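Local coordinates for protein transcriptional regulator (Streptococcus dysgalactiae, PDB 4YV9) that senses SHP peptide pheromones in quorum sensing and, as a DNA-binding receptor, probably regulates transcription accordingly; here it is bound by a cyclic peptide inhibitor, at residues I194-D197 with H203-Y206; I155-L160 with I196-F201; E209-L214 with T225-V230; Y234-K237 with G243-D246; E138-Y143 with F161-E166. All coordinates share one frame; numbering follows the deposited sequence.

Interaction 1 (I194-D197 with H203-Y206)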
# COMPACT_ATOMS: atom_id res chain seq x y z
N ILE B 194 -0.16 -23.76 8.40
CA ILE B 194 -0.52 -25.11 7.99
C ILE B 194 0.67 -26.06 8.09
O ILE B 194 0.54 -27.21 8.51
CB ILE B 194 -1.06 -25.12 6.55
CG1 ILE B 194 -2.28 -24.20 6.45
CG2 ILE B 194 -1.42 -26.52 6.11
CD1 ILE B 194 -2.88 -24.13 5.06
N SER B 195 1.84 -25.55 7.71
CA SER B 195 3.06 -26.34 7.73
C SER B 195 3.42 -26.76 9.15
O SER B 195 3.87 -27.88 9.38
CB SER B 195 4.22 -25.55 7.11
OG SER B 195 4.02 -25.43 5.72
N ILE B 196 3.23 -25.84 10.09
CA ILE B 196 3.45 -26.16 11.49
C ILE B 196 2.43 -27.20 11.96
O ILE B 196 2.81 -28.21 12.55
CB ILE B 196 3.38 -24.90 12.37
CG1 ILE B 196 4.50 -23.94 12.01
CG2 ILE B 196 3.51 -25.28 13.83
CD1 ILE B 196 4.28 -22.54 12.55
N ASP B 197 1.15 -26.95 11.67
CA ASP B 197 0.06 -27.86 12.04
C ASP B 197 0.33 -29.29 11.61
O ASP B 197 0.12 -30.22 12.36
CB ASP B 197 -1.27 -27.40 11.43
CG ASP B 197 -1.87 -26.21 12.15
OD1 ASP B 197 -1.52 -25.99 13.33
OD2 ASP B 197 -2.71 -25.51 11.54
N HIS B 203 9.37 -27.29 5.61
CA HIS B 203 8.62 -26.25 4.96
C HIS B 203 8.50 -25.04 5.86
O HIS B 203 8.62 -23.90 5.40
CB HIS B 203 7.24 -26.78 4.57
CG HIS B 203 7.29 -27.85 3.53
ND1 HIS B 203 6.15 -28.41 2.98
CD2 HIS B 203 8.33 -28.46 2.93
CE1 HIS B 203 6.50 -29.32 2.09
NE2 HIS B 203 7.82 -29.37 2.04
N SER B 204 8.27 -25.28 7.15
CA SER B 204 8.18 -24.19 8.12
C SER B 204 9.45 -23.34 8.13
O SER B 204 9.38 -22.12 8.07
CB SER B 204 7.93 -24.75 9.53
OG SER B 204 6.73 -25.49 9.56
N HIS B 205 10.60 -24.01 8.19
CA HIS B 205 11.89 -23.32 8.22
C HIS B 205 12.10 -22.44 6.99
O HIS B 205 12.46 -21.27 7.12
CB HIS B 205 13.03 -24.32 8.34
CG HIS B 205 14.38 -23.68 8.42
ND1 HIS B 205 15.13 -23.38 7.30
CD2 HIS B 205 15.10 -23.25 9.48
CE1 HIS B 205 16.26 -22.81 7.67
NE2 HIS B 205 16.27 -22.72 8.99
N TYR B 206 11.88 -23.01 5.80
CA TYR B 206 11.89 -22.22 4.57
C TYR B 206 11.01 -20.97 4.66
O TYR B 206 11.44 -19.88 4.32
CB TYR B 206 11.45 -23.09 3.37
CG TYR B 206 11.23 -22.31 2.07
CD1 TYR B 206 10.02 -21.69 1.80
CD2 TYR B 206 12.24 -22.20 1.12
CE1 TYR B 206 9.81 -20.97 0.63
CE2 TYR B 206 12.05 -21.50 -0.06
CZ TYR B 206 10.83 -20.88 -0.30
OH TYR B 206 10.62 -20.17 -1.46
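S195 and S204 bring two successive helices, 179-197 and 201-215, very close together. Their CA atoms lie only 5.6 Å apart. Two small side chains make this possible. S195 CB sits 3.5 Å from S204 OG. This is a carbon-to-oxygen packing contact; both hydroxyls are hydrogen-bonded elsewhere. S204 OG is turned beside its own backbone N (chi1 -59°) and is hydrogen-bonded to Y200 O, one turn back along the chain. S195 OG is hydrogen-bonded to C191 O in the same way, and it is also hydrogen-bonded to Y157 OH of helix 157-169. I196 completes the tight part. Its backbone N lies 3.6 Å from S204 OG, and its CG1 comes alongside the same oxygen at 3.7 Å. Beyond this, the I196 side chain packs on V230, Y233 and Y234 of helix 221-236. S195, I196 and S204 are all buried.

The H203 side is looser and only partly covered. H203 offers its CB to S195, with CB 3.7 Å from S195 OG. From there the imidazole leads away from helix 179-197. It stacks on the F161 ring and also meets the rings of Y157 and Y200, while H203 ND1 is hydrogen-bonded to Y157 OH. That hydroxyl therefore joins the two helices from one side.

Serines at the closest approach, with bulkier groups flanking them, let the backbones come close just before and after a short turn. The arrangement is that of a tight helical hairpin, consistent with the all-helical, TPR-clan C-terminal domain of an Rgg regulator.

Interaction 2 (I155-L160 with I196-F201)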
# COMPACT_ATOMS: atom_id res chain seq x y z
N ILE B 155 -6.91 -26.74 -2.00
CA ILE B 155 -5.66 -27.19 -2.61
C ILE B 155 -4.91 -28.14 -1.67
O ILE B 155 -4.77 -27.85 -0.48
CB ILE B 155 -4.76 -25.98 -2.98
CG1 ILE B 155 -5.56 -24.98 -3.81
CG2 ILE B 155 -3.50 -26.45 -3.69
CD1 ILE B 155 -4.88 -23.63 -4.07
N ASN B 156 -4.44 -29.28 -2.19
CA ASN B 156 -3.73 -30.22 -1.32
C ASN B 156 -2.48 -29.54 -0.80
O ASN B 156 -1.89 -28.70 -1.50
CB ASN B 156 -3.41 -31.53 -2.06
CG ASN B 156 -2.42 -31.34 -3.19
OD1 ASN B 156 -2.78 -30.84 -4.26
ND2 ASN B 156 -1.18 -31.75 -2.97
N TYR B 157 -2.08 -29.87 0.43
CA TYR B 157 -1.03 -29.11 1.11
C TYR B 157 0.25 -28.98 0.29
O TYR B 157 0.86 -27.90 0.24
CB TYR B 157 -0.67 -29.72 2.47
CG TYR B 157 0.63 -29.15 2.98
CD1 TYR B 157 0.68 -27.87 3.52
CD2 TYR B 157 1.82 -29.87 2.88
CE1 TYR B 157 1.87 -27.33 3.97
CE2 TYR B 157 3.02 -29.33 3.32
CZ TYR B 157 3.04 -28.06 3.86
OH TYR B 157 4.22 -27.51 4.30
N ASN B 158 0.68 -30.06 -0.34
CA ASN B 158 1.94 -30.01 -1.06
C ASN B 158 1.88 -29.12 -2.29
O ASN B 158 2.87 -28.49 -2.64
CB ASN B 158 2.42 -31.41 -1.45
CG ASN B 158 3.53 -31.90 -0.54
OD1 ASN B 158 4.67 -31.43 -0.63
ND2 ASN B 158 3.21 -32.84 0.34
N THR B 159 0.72 -29.07 -2.95
CA THR B 159 0.56 -28.19 -4.10
C THR B 159 0.49 -26.76 -3.60
O THR B 159 1.04 -25.85 -4.22
CB THR B 159 -0.69 -28.54 -4.92
OG1 THR B 159 -0.54 -29.86 -5.47
CG2 THR B 159 -0.89 -27.54 -6.06
N LEU B 160 -0.20 -26.56 -2.48
CA LEU B 160 -0.30 -25.25 -1.86
C LEU B 160 1.09 -24.72 -1.51
O LEU B 160 1.41 -23.57 -1.79
CB LEU B 160 -1.17 -25.31 -0.61
CG LEU B 160 -1.37 -24.01 0.18
CD1 LEU B 160 -1.99 -22.94 -0.68
CD2 LEU B 160 -2.25 -24.26 1.40
N ILE B 196 3.23 -25.84 10.09
CA ILE B 196 3.45 -26.16 11.49
C ILE B 196 2.43 -27.20 11.96
O ILE B 196 2.81 -28.21 12.55
CB ILE B 196 3.38 -24.90 12.37
CG1 ILE B 196 4.50 -23.94 12.01
CG2 ILE B 196 3.51 -25.28 13.83
CD1 ILE B 196 4.28 -22.54 12.55
N ASP B 197 1.15 -26.95 11.67
CA ASP B 197 0.06 -27.86 12.04
C ASP B 197 0.33 -29.29 11.61
O ASP B 197 0.12 -30.22 12.36
CB ASP B 197 -1.27 -27.40 11.43
CG ASP B 197 -1.87 -26.21 12.15
OD1 ASP B 197 -1.52 -25.99 13.33
OD2 ASP B 197 -2.71 -25.51 11.54
N TYR B 198 0.79 -29.44 10.37
CA TYR B 198 1.06 -30.74 9.79
C TYR B 198 2.47 -31.23 10.11
O TYR B 198 2.89 -32.28 9.62
CB TYR B 198 0.86 -30.69 8.28
CG TYR B 198 -0.58 -30.72 7.82
CD1 TYR B 198 -1.58 -31.28 8.61
CD2 TYR B 198 -0.95 -30.21 6.57
CE1 TYR B 198 -2.90 -31.32 8.18
CE2 TYR B 198 -2.26 -30.24 6.14
CZ TYR B 198 -3.23 -30.79 6.95
OH TYR B 198 -4.54 -30.83 6.52
N SER B 199 3.20 -30.46 10.92
CA SER B 199 4.55 -30.82 11.37
C SER B 199 5.55 -30.95 10.22
O SER B 199 6.50 -31.74 10.30
CB SER B 199 4.51 -32.13 12.18
OG SER B 199 3.65 -32.02 13.30
N TYR B 200 5.34 -30.18 9.15
CA TYR B 200 6.32 -30.08 8.07
C TYR B 200 7.35 -29.01 8.43
O TYR B 200 7.26 -27.88 7.96
CB TYR B 200 5.64 -29.72 6.74
CG TYR B 200 4.86 -30.86 6.12
CD1 TYR B 200 5.48 -31.79 5.30
CD2 TYR B 200 3.50 -30.99 6.35
CE1 TYR B 200 4.77 -32.84 4.73
CE2 TYR B 200 2.78 -32.03 5.78
CZ TYR B 200 3.42 -32.95 4.98
OH TYR B 200 2.70 -33.98 4.42
N PHE B 201 8.32 -29.36 9.26
CA PHE B 201 9.24 -28.36 9.79
C PHE B 201 10.30 -27.91 8.77
O PHE B 201 10.90 -26.83 8.91
CB PHE B 201 9.89 -28.89 11.06
CG PHE B 201 8.89 -29.20 12.14
CD1 PHE B 201 8.07 -28.19 12.63
CD2 PHE B 201 8.74 -30.48 12.62
CE1 PHE B 201 7.13 -28.47 13.62
CE2 PHE B 201 7.81 -30.76 13.60
CZ PHE B 201 7.00 -29.75 14.10
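Y157 reaches across to Y198 and Y200, which lie in the turn that ends helix 179-197. Its CG is anti to the backbone N (chi1 165°), which sends the ring out from the first turn of helix 157-169. At the root, Y157 CB lies near the plane of the Y198 ring, at its edge, 4.0 Å from Y198 CE2. Y157 CG comes next and is 4.1 Å from Y198 CD2. The two rings form an offset edge-to-face pair with planes at 86°, the edge of Y198 directed at the face of Y157. On one flank, Y157 CD1 packs on I194. On the other, Y157 CD2 is 3.7 Å from Y200 CE2. Y157 CE2 stands over one face of the Y200 ring, 3.5 Å from Y200 CD2. The Y157 and Y200 rings make an offset stack, with planes at 24° and centroids 4.5 Å apart. Y198 and Y200 both lie on the same side of the Y157 ring. Y157 CZ is 3.9 Å from Y200 CD2. At the tip, Y157 OH touches Y200 CB at 3.6 Å and is held by S195 and H203.

The turn itself is sharp. S199 closes a Schellman motif and Y200 is the N-cap of helix 201-215.

The cross-contact is thus mainly aromatic and probably rests on dispersion and ring electrostatics. The two polar grips on Y157 OH should fix the tip of the ring and limit its swing.

Interaction 3 (E209-L214 with T225-V230)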
# COMPACT_ATOMS: atom_id res chain seq x y z
N GLU B 209 12.21 -18.12 7.04
CA GLU B 209 13.29 -17.35 6.40
C GLU B 209 12.74 -16.37 5.34
O GLU B 209 13.12 -15.20 5.32
CB GLU B 209 14.31 -18.31 5.78
CG GLU B 209 15.46 -17.63 5.07
CD GLU B 209 15.17 -17.37 3.60
OE1 GLU B 209 14.21 -17.96 3.07
OE2 GLU B 209 15.90 -16.57 3.00
N LYS B 210 11.83 -16.84 4.48
CA LYS B 210 11.19 -15.97 3.49
C LYS B 210 10.40 -14.83 4.14
O LYS B 210 10.49 -13.69 3.71
CB LYS B 210 10.25 -16.77 2.58
CG LYS B 210 10.90 -17.91 1.82
CD LYS B 210 12.03 -17.43 0.91
CE LYS B 210 11.54 -16.53 -0.20
NZ LYS B 210 12.71 -16.12 -1.08
N ILE B 211 9.61 -15.15 5.16
CA ILE B 211 8.79 -14.14 5.81
C ILE B 211 9.68 -13.08 6.47
O ILE B 211 9.41 -11.90 6.39
CB ILE B 211 7.84 -14.76 6.85
CG1 ILE B 211 6.71 -15.53 6.13
CG2 ILE B 211 7.21 -13.67 7.73
CD1 ILE B 211 6.02 -16.60 7.02
N GLU B 212 10.77 -13.52 7.10
CA GLU B 212 11.69 -12.57 7.71
C GLU B 212 12.25 -11.63 6.66
O GLU B 212 12.41 -10.43 6.91
CB GLU B 212 12.83 -13.30 8.43
CG GLU B 212 12.39 -14.01 9.68
CD GLU B 212 13.48 -14.88 10.28
OE1 GLU B 212 14.48 -15.17 9.57
OE2 GLU B 212 13.34 -15.27 11.45
N PHE B 213 12.57 -12.18 5.49
CA PHE B 213 13.11 -11.37 4.40
C PHE B 213 12.06 -10.38 3.90
O PHE B 213 12.38 -9.22 3.65
CB PHE B 213 13.59 -12.26 3.26
CG PHE B 213 14.17 -11.49 2.12
CD1 PHE B 213 15.32 -10.75 2.28
CD2 PHE B 213 13.54 -11.48 0.88
CE1 PHE B 213 15.86 -10.01 1.23
CE2 PHE B 213 14.07 -10.75 -0.17
CZ PHE B 213 15.23 -10.02 0.01
N LEU B 214 10.82 -10.83 3.75
CA LEU B 214 9.73 -9.99 3.25
C LEU B 214 9.39 -8.87 4.23
O LEU B 214 8.89 -7.82 3.83
CB LEU B 214 8.47 -10.82 2.99
CG LEU B 214 8.45 -11.83 1.84
CD1 LEU B 214 7.20 -12.68 1.98
CD2 LEU B 214 8.49 -11.16 0.47
N THR B 225 3.13 -8.98 14.02
CA THR B 225 2.49 -9.45 15.25
C THR B 225 2.00 -10.88 15.09
O THR B 225 2.21 -11.72 15.98
CB THR B 225 1.32 -8.58 15.65
OG1 THR B 225 1.78 -7.24 15.89
CG2 THR B 225 0.65 -9.12 16.92
N VAL B 226 1.36 -11.17 13.96
CA VAL B 226 0.91 -12.53 13.68
C VAL B 226 2.11 -13.47 13.57
O VAL B 226 2.11 -14.57 14.12
CB VAL B 226 0.05 -12.58 12.39
CG1 VAL B 226 -0.19 -14.01 11.94
CG2 VAL B 226 -1.29 -11.86 12.62
N PHE B 227 3.15 -13.01 12.87
CA PHE B 227 4.38 -13.80 12.74
C PHE B 227 5.06 -14.04 14.09
O PHE B 227 5.64 -15.10 14.31
CB PHE B 227 5.34 -13.11 11.77
CG PHE B 227 6.57 -13.92 11.44
CD1 PHE B 227 6.47 -15.22 10.97
CD2 PHE B 227 7.82 -13.37 11.59
CE1 PHE B 227 7.60 -15.96 10.67
CE2 PHE B 227 8.96 -14.10 11.29
CZ PHE B 227 8.84 -15.40 10.83
N LEU B 228 4.99 -13.07 14.99
CA LEU B 228 5.50 -13.29 16.35
C LEU B 228 4.79 -14.49 16.98
O LEU B 228 5.40 -15.34 17.62
CB LEU B 228 5.30 -12.05 17.22
CG LEU B 228 5.72 -12.14 18.69
CD1 LEU B 228 7.20 -12.47 18.80
CD2 LEU B 228 5.42 -10.81 19.36
N TYR B 229 3.48 -14.57 16.75
CA TYR B 229 2.69 -15.63 17.37
C TYR B 229 3.00 -16.97 16.72
O TYR B 229 3.26 -17.94 17.40
CB TYR B 229 1.19 -15.33 17.25
CG TYR B 229 0.35 -16.35 17.99
CD1 TYR B 229 -0.01 -17.55 17.38
CD2 TYR B 229 -0.09 -16.12 19.28
CE1 TYR B 229 -0.77 -18.49 18.03
CE2 TYR B 229 -0.86 -17.05 19.94
CZ TYR B 229 -1.19 -18.23 19.31
OH TYR B 229 -1.95 -19.17 19.97
N VAL B 230 2.98 -16.99 15.40
CA VAL B 230 3.05 -18.22 14.62
C VAL B 230 4.43 -18.86 14.73
O VAL B 230 4.56 -20.08 14.87
CB VAL B 230 2.71 -17.93 13.14
CG1 VAL B 230 3.05 -19.12 12.26
CG2 VAL B 230 1.24 -17.52 13.00
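I211 and F227 carry this contact between helices 201-215 and 221-236, which run roughly antiparallel here. The main interaction is a CH-pi contact. The methyl I211 CG2 sits almost exactly above the middle of the F227 ring, 3.6 Å from its centroid and 7° off the ring normal. All six ring carbons therefore lie at similar distances from it. With chi1 at -174°, the F227 side chain stretches straight out and carries its ring across to helix 201-215.

Plain apolar packing adds to this. I211 CB and CD1 each lie 4.0 Å from F227 CE1, at the rim of the ring. The methylene E212 CG is 3.8 Å from F227 CE2. The E212 chain crosses the phenyl at about a right angle, with the carboxylate past the rim and its plane 87° from the ring.

Other residues surround the pair. I208 and L215 of helix 201-215 also touch F227, and I211 packs on I189 of helix 179-197. Elsewhere on helix 221-236, V226 touches the bound peptide, and T225 and L228 pack on L257 of the second subunit.

F227, covered on one face by I211, thus joins neighbouring antiparallel helices, consistent with the TPR-clan helical domain.

Interaction 4 (Y234-K237 with G243-D246)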
# COMPACT_ATOMS: atom_id res chain seq x y z
N TYR B 234 5.70 -22.34 16.22
CA TYR B 234 6.70 -23.22 15.63
C TYR B 234 7.78 -23.57 16.64
O TYR B 234 8.21 -24.72 16.72
CB TYR B 234 7.31 -22.56 14.39
CG TYR B 234 8.60 -23.18 13.91
CD1 TYR B 234 8.60 -24.31 13.11
CD2 TYR B 234 9.82 -22.62 14.25
CE1 TYR B 234 9.76 -24.86 12.65
CE2 TYR B 234 11.01 -23.16 13.80
CZ TYR B 234 10.97 -24.29 13.00
OH TYR B 234 12.14 -24.84 12.54
N LYS B 235 8.23 -22.57 17.39
CA LYS B 235 9.26 -22.77 18.41
C LYS B 235 8.78 -23.72 19.49
O LYS B 235 9.52 -24.61 19.94
CB LYS B 235 9.67 -21.44 19.04
CG LYS B 235 10.43 -20.50 18.12
CD LYS B 235 10.86 -19.25 18.88
CE LYS B 235 11.20 -18.12 17.93
NZ LYS B 235 11.63 -16.90 18.67
N LEU B 236 7.53 -23.52 19.92
CA LEU B 236 6.93 -24.37 20.93
C LEU B 236 6.90 -25.82 20.47
O LEU B 236 7.33 -26.72 21.20
CB LEU B 236 5.51 -23.90 21.27
CG LEU B 236 4.77 -24.81 22.26
CD1 LEU B 236 5.60 -25.03 23.51
CD2 LEU B 236 3.42 -24.22 22.61
N LYS B 237 6.42 -26.06 19.25
CA LYS B 237 6.32 -27.41 18.72
C LYS B 237 7.67 -28.09 18.59
O LYS B 237 7.75 -29.24 18.16
CB LYS B 237 5.62 -27.39 17.36
CG LYS B 237 4.13 -27.71 17.44
CD LYS B 237 3.71 -28.58 16.26
CE LYS B 237 2.19 -28.76 16.23
NZ LYS B 237 1.77 -29.61 15.08
N GLY B 243 8.93 -19.88 23.02
CA GLY B 243 7.84 -19.83 22.07
C GLY B 243 6.54 -19.36 22.69
O GLY B 243 5.79 -18.58 22.07
N LYS B 244 6.28 -19.82 23.91
CA LYS B 244 5.09 -19.41 24.65
C LYS B 244 5.20 -17.94 25.04
O LYS B 244 4.21 -17.23 25.05
CB LYS B 244 4.89 -20.26 25.92
CG LYS B 244 4.60 -21.74 25.68
CD LYS B 244 4.46 -22.50 27.01
CE LYS B 244 4.19 -23.99 26.79
NZ LYS B 244 4.06 -24.77 28.07
N ASP B 245 6.40 -17.48 25.38
CA ASP B 245 6.59 -16.06 25.67
C ASP B 245 6.26 -15.23 24.43
O ASP B 245 5.57 -14.21 24.52
CB ASP B 245 8.02 -15.78 26.13
CG ASP B 245 8.37 -16.49 27.43
OD1 ASP B 245 7.45 -16.77 28.23
OD2 ASP B 245 9.58 -16.76 27.64
N ASP B 246 6.74 -15.67 23.28
CA ASP B 246 6.44 -14.96 22.03
C ASP B 246 4.94 -14.88 21.77
O ASP B 246 4.42 -13.81 21.42
CB ASP B 246 7.14 -15.63 20.86
CG ASP B 246 8.65 -15.48 20.93
OD1 ASP B 246 9.14 -14.70 21.78
OD2 ASP B 246 9.35 -16.13 20.12
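K235 turns CG beside its own backbone N (chi1 -69°) and then runs extended to NZ. D246 starts out in the same way (chi1 -68°). These torsions send the lysine and the aspartate across the gap to each other. The contact closes a helical hairpin, in which helix 221-236 ends and helix 242-256 begins after a short turn. Such a hairpin is consistent with the protein's TPR-clan family.

The backbones approach most closely at G243. Its CA is 4.8 Å from L236 CA, and it lies 3.9 Å from K235 CB. With no side chain at G243, the first turn of helix 242-256 can lie directly against the last turn of helix 221-236. G243 is the buried residue of the contact.

L236 and K244 form its apolar side. The methyl L236 CD1 touches K244 CE at 3.7 Å, and L236 CD2 lies 4.1 Å from K244 CG. The extended lysine thus lays its methylenes obliquely across the branched end of the leucine. Both residues also touch V274, the last residue modelled.

Beyond its CB, the K235 chain runs on to meet D246 at about a right angle and also touches Q240. K235 CE passes 3.5 Å from D246 OD2. The salt bridge is completed by K235 NZ, 2.8 Å from that oxygen and nearly in line with its C-O bond.

Interaction 5 (E138-Y143 with F161-E166)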
# COMPACT_ATOMS: atom_id res chain seq x y z
N GLU B 138 4.12 -16.40 -15.03
CA GLU B 138 5.53 -16.04 -14.81
C GLU B 138 5.73 -15.00 -13.71
O GLU B 138 6.75 -15.00 -13.00
CB GLU B 138 6.17 -15.54 -16.11
CG GLU B 138 6.21 -16.55 -17.24
CD GLU B 138 7.13 -17.74 -16.95
OE1 GLU B 138 8.09 -17.61 -16.14
OE2 GLU B 138 6.90 -18.81 -17.56
N GLN B 139 4.76 -14.09 -13.60
CA GLN B 139 4.66 -13.11 -12.53
C GLN B 139 3.27 -13.03 -11.93
O GLN B 139 2.28 -12.81 -12.62
CB GLN B 139 5.15 -11.76 -13.03
CG GLN B 139 4.23 -10.52 -12.98
CD GLN B 139 5.06 -9.26 -13.14
OE1 GLN B 139 6.18 -9.36 -13.66
NE2 GLN B 139 4.48 -8.06 -12.84
N TRP B 140 3.24 -13.23 -10.63
CA TRP B 140 2.01 -13.24 -9.87
C TRP B 140 1.57 -11.81 -9.63
O TRP B 140 2.34 -10.99 -9.14
CB TRP B 140 2.22 -13.98 -8.56
CG TRP B 140 2.28 -15.47 -8.70
CD1 TRP B 140 3.11 -16.19 -9.49
CD2 TRP B 140 1.49 -16.41 -7.97
NE1 TRP B 140 2.88 -17.53 -9.32
CE2 TRP B 140 1.89 -17.69 -8.38
CE3 TRP B 140 0.48 -16.29 -7.01
CZ2 TRP B 140 1.31 -18.86 -7.88
CZ3 TRP B 140 -0.09 -17.45 -6.50
CH2 TRP B 140 0.33 -18.72 -6.94
N GLY B 141 0.33 -11.51 -9.98
CA GLY B 141 -0.22 -10.19 -9.74
C GLY B 141 -1.32 -10.33 -8.71
O GLY B 141 -1.51 -11.41 -8.15
N TYR B 142 -2.02 -9.23 -8.44
CA TYR B 142 -3.15 -9.24 -7.52
C TYR B 142 -4.14 -10.38 -7.80
O TYR B 142 -4.57 -11.08 -6.88
CB TYR B 142 -3.86 -7.88 -7.61
CG TYR B 142 -4.95 -7.65 -6.61
CD1 TYR B 142 -4.66 -7.36 -5.29
CD2 TYR B 142 -6.29 -7.69 -7.00
CE1 TYR B 142 -5.68 -7.13 -4.36
CE2 TYR B 142 -7.31 -7.46 -6.09
CZ TYR B 142 -7.00 -7.18 -4.77
OH TYR B 142 -8.01 -6.94 -3.86
N TYR B 143 -4.47 -10.57 -9.08
CA TYR B 143 -5.39 -11.64 -9.52
C TYR B 143 -4.99 -13.02 -9.01
O TYR B 143 -5.78 -13.72 -8.36
CB TYR B 143 -5.45 -11.64 -11.05
CG TYR B 143 -6.47 -12.57 -11.71
CD1 TYR B 143 -7.83 -12.40 -11.50
CD2 TYR B 143 -6.06 -13.55 -12.62
CE1 TYR B 143 -8.76 -13.19 -12.15
CE2 TYR B 143 -6.99 -14.35 -13.27
CZ TYR B 143 -8.34 -14.16 -13.02
OH TYR B 143 -9.28 -14.93 -13.66
N PHE B 161 1.91 -25.58 -0.91
CA PHE B 161 3.27 -25.18 -0.54
C PHE B 161 4.09 -24.79 -1.77
O PHE B 161 4.81 -23.80 -1.76
CB PHE B 161 3.98 -26.29 0.22
CG PHE B 161 5.43 -25.99 0.49
CD1 PHE B 161 5.79 -25.01 1.40
CD2 PHE B 161 6.42 -26.69 -0.17
CE1 PHE B 161 7.12 -24.73 1.64
CE2 PHE B 161 7.75 -26.42 0.07
CZ PHE B 161 8.11 -25.44 0.98
N LEU B 162 3.99 -25.60 -2.82
CA LEU B 162 4.72 -25.35 -4.06
C LEU B 162 4.23 -24.08 -4.74
O LEU B 162 5.02 -23.33 -5.31
CB LEU B 162 4.61 -26.55 -5.00
CG LEU B 162 5.35 -27.81 -4.54
CD1 LEU B 162 5.24 -28.93 -5.57
CD2 LEU B 162 6.81 -27.48 -4.24
N LEU B 163 2.92 -23.84 -4.67
CA LEU B 163 2.33 -22.63 -5.24
C LEU B 163 2.79 -21.41 -4.46
O LEU B 163 3.03 -20.35 -5.05
CB LEU B 163 0.80 -22.71 -5.24
CG LEU B 163 0.16 -23.55 -6.35
CD1 LEU B 163 -1.35 -23.67 -6.14
CD2 LEU B 163 0.48 -22.95 -7.72
N THR B 164 2.91 -21.56 -3.15
CA THR B 164 3.35 -20.47 -2.31
C THR B 164 4.80 -20.08 -2.66
O THR B 164 5.10 -18.89 -2.76
CB THR B 164 3.24 -20.83 -0.81
OG1 THR B 164 1.89 -21.18 -0.50
CG2 THR B 164 3.66 -19.64 0.06
N LYS B 165 5.66 -21.08 -2.85
CA LYS B 165 7.05 -20.86 -3.27
C LYS B 165 7.10 -20.09 -4.58
O LYS B 165 7.91 -19.17 -4.74
CB LYS B 165 7.81 -22.18 -3.42
CG LYS B 165 8.29 -22.81 -2.12
CD LYS B 165 9.16 -24.05 -2.36
CE LYS B 165 10.49 -23.68 -2.99
NZ LYS B 165 11.37 -24.87 -3.21
N GLU B 166 6.26 -20.47 -5.54
CA GLU B 166 6.19 -19.76 -6.81
C GLU B 166 5.82 -18.30 -6.58
O GLU B 166 6.47 -17.41 -7.11
CB GLU B 166 5.18 -20.43 -7.75
CG GLU B 166 5.67 -21.75 -8.32
CD GLU B 166 7.09 -21.66 -8.84
OE1 GLU B 166 7.34 -20.89 -9.80
OE2 GLU B 166 7.97 -22.35 -8.29
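E166, which packs on W140, has a backbone O gripped by two hydroxyls, T169 OG1 and S170 OG. These bonds belong to the end of helix 157-169. S170 also makes backbone hydrogen bonds with W140, so the W140 backbone is tied to the residue just after the helix.

A chi1 of -76° directs the W140 indole at the helix. E166 C lies 4.0 Å above one face, toward the rim. E166 CB is 4.0 Å from W140 NE1. The E166 chain then bends at chi2 (-47°), and its carboxylate leads away from the ring.

The contact joins the turn before helix 142-151 to helix 157-169 in what is probably the TPR-like C-terminal domain. G141 is the N-cap of helix 142-151. The start of that helix lies at the subunit interface: Y142 N is hydrogen-bonded to E61 OE2 of the second subunit. Y142 also packs on the bound peptide.

The benzene part of the indole reaches L163. W140 CZ2 is 3.6 Å from L163 O, and W140 CH2 is 3.7 Å from it. L163 crosses the indole at about a right angle, with its methyl CD2 4.2 Å from W140 CZ2. L163 also packs on T131, L134 and F135 of helix 124-136.

Interactions 1, 3 and 5 are buried, while interactions 2 and 4 lie at the surface. Interactions 1 and 2 share helix 179-197 and meet at Y157 OH, which ties the aromatic surface cluster to the serine-lined hairpin. Interactions 1 and 3 share helix 201-215, and interactions 3 and 4 share helix 221-236. Interactions 2 and 5 share helix 157-169. Small residues mark the tight hairpins of interactions 1 and 4, but interaction 4 alone adds a salt bridge between its segments. K237, just after helix 221-236, is hydrogen-bonded to I196 O and ties interaction 4 to interactions 1 and 2. Interactions 3 and 5 rest on ring packing, and both have residues touching the second subunit and bound peptide.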